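Local coordinates for coenzyme F420-dependent N(5),N(10)-methenyltetrahydromethanopterin reductase-related protein (Desulfurobacterium thermolithotrophum DSM 11699, PDB 6HUY) that is an HmdII, a homologue of the [Fe]-hydrogenase Hmd, that binds the iron-guanylylpyridinol cofactor and probably methenyl-tetrahydrofolate, at the interface of chains A and B. Numbering follows the deposited sequence. Chains: chain A, Coenzyme F420-dependent N(5),N(10)-methenyltetrahydromethanopterin reductase-related protein; chain B, Coenzyme F420-dependent N(5),N(10)-methenyltetrahydromethanopterin reductase-related protein.

The interface of chains A and B. Residues chain A 265, 269-270, 273; chain B 148, 158, 192.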
loop_
_atom_site.group_PDB
_atom_site.type_symbol
_atom_site.label_atom_id
_atom_site.label_comp_id
_atom_site.label_asym_id
_atom_site.label_seq_id
_atom_site.Cartn_x
_atom_site.Cartn_y
_atom_site.Cartn_z
ATOM N N ASP A 265 -4.389 19.725 0.898
ATOM C CA ASP A 265 -4.187 20.777 1.891
ATOM C C ASP A 265 -4.082 20.192 3.293
ATOM O O ASP A 265 -3.234 20.610 4.088
ATOM C CB ASP A 265 -5.313 21.814 1.838
ATOM C CG ASP A 265 -5.220 22.741 0.627
ATOM O OD1 ASP A 265 -4.134 22.840 0.023
ATOM O OD2 ASP A 265 -6.230 23.397 0.293
ATOM N N ALA A 269 -0.673 20.294 5.718
ATOM C CA ALA A 269 -0.730 20.837 7.069
ATOM C C ALA A 269 -0.308 19.792 8.092
ATOM O O ALA A 269 0.430 20.095 9.039
ATOM C CB ALA A 269 -2.137 21.356 7.367
ATOM N N SER A 270 -0.753 18.554 7.911
ATOM C CA SER A 270 -0.356 17.480 8.815
ATOM C C SER A 270 1.145 17.228 8.745
ATOM O O SER A 270 1.816 17.088 9.775
ATOM C CB SER A 270 -1.124 16.207 8.471
ATOM O OG SER A 270 -0.632 15.106 9.226
ATOM N N SER A 273 4.212 18.826 10.949
ATOM C CA SER A 273 4.577 18.408 12.289
ATOM C C SER A 273 5.363 17.113 12.292
ATOM O O SER A 273 5.688 16.604 13.365
ATOM C CB SER A 273 3.317 18.271 13.146
ATOM O OG SER A 273 2.827 19.561 13.475
ATOM N N ALA B 148 -3.709 16.393 13.986
ATOM C CA ALA B 148 -2.752 16.310 12.881
ATOM C C ALA B 148 -1.542 17.193 13.187
ATOM O O ALA B 148 -0.979 17.848 12.299
ATOM C CB ALA B 148 -3.405 16.703 11.563
ATOM N N HIS B 158 -5.501 23.275 13.203
ATOM C CA HIS B 158 -6.542 22.553 12.477
ATOM C C HIS B 158 -6.967 21.337 13.282
ATOM O O HIS B 158 -6.286 20.921 14.220
ATOM C CB HIS B 158 -6.039 22.131 11.097
ATOM C CG HIS B 158 -4.599 21.724 11.095
ATOM N ND1 HIS B 158 -4.167 20.498 11.553
ATOM C CD2 HIS B 158 -3.485 22.399 10.719
ATOM C CE1 HIS B 158 -2.850 20.427 11.442
ATOM N NE2 HIS B 158 -2.411 21.570 10.941
ATOM N N TYR B 192 -10.990 20.425 8.847
ATOM C CA TYR B 192 -10.912 19.627 7.617
ATOM C C TYR B 192 -11.844 18.430 7.792
ATOM O O TYR B 192 -11.531 17.484 8.516
ATOM C CB TYR B 192 -9.486 19.156 7.323
ATOM C CG TYR B 192 -8.515 20.210 6.812
ATOM C CD1 TYR B 192 -8.600 20.701 5.516
ATOM C CD2 TYR B 192 -7.490 20.689 7.621
ATOM C CE1 TYR B 192 -7.704 21.661 5.046
ATOM C CE2 TYR B 192 -6.592 21.639 7.158
ATOM C CZ TYR B 192 -6.700 22.123 5.872
ATOM O OH TYR B 192 -5.805 23.076 5.416
HETATM O O HOH W 1 0.953 19.662 11.829
#
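Helix 264-271 of chain A lies against chain B at the loop carrying B:Ala148, the start of strand 158-163 and strand 190-195, while the short 3-10 turn 272-274 after the helix joins through a water. Proteins of the Hmd family form homodimers in which the central helices of the two subunits intertwine, and this patch sets a helix from the C-terminal half of one subunit against strands and a loop of the other. The methyl CB of A:Ala269 approaches the B:His158 imidazole from one face, displaced outward just past the NE2-CD2 rim, with NE2 3.6 Å away. With CG between the backbone N and the carbonyl carbon (chi1 37°), the ring extends toward the helix; B:Ala148 C and a water lie instead at its edge, in the ring plane. Beside it, B:Tyr192 points its phenol end at the first turn of the helix. Its OH stands 3.8 Å from the backbone O of A:Asp265, too far for a hydrogen bond, while CE1 lies 4.0 Å from A:Asp265 CB. The touch thus comes from the base of the aspartate; the carboxylate turns away from the phenol. On the other flank, A:Ser270 CB rests against B:Ala148 CB at 3.9 Å. OG of this serine, anti to the backbone N (chi1 173°), lies alongside the same methyl, a small van der Waals contact. A water joins the chains next to it, 2.7 Å from the carbonyl O of B:Ala148. It also meets A:Ala269 O at 2.9 Å and the A:Ser273 hydroxyl OG at 2.5 Å, so A:Ser273 takes part through solvent, though chain B hides none of its surface.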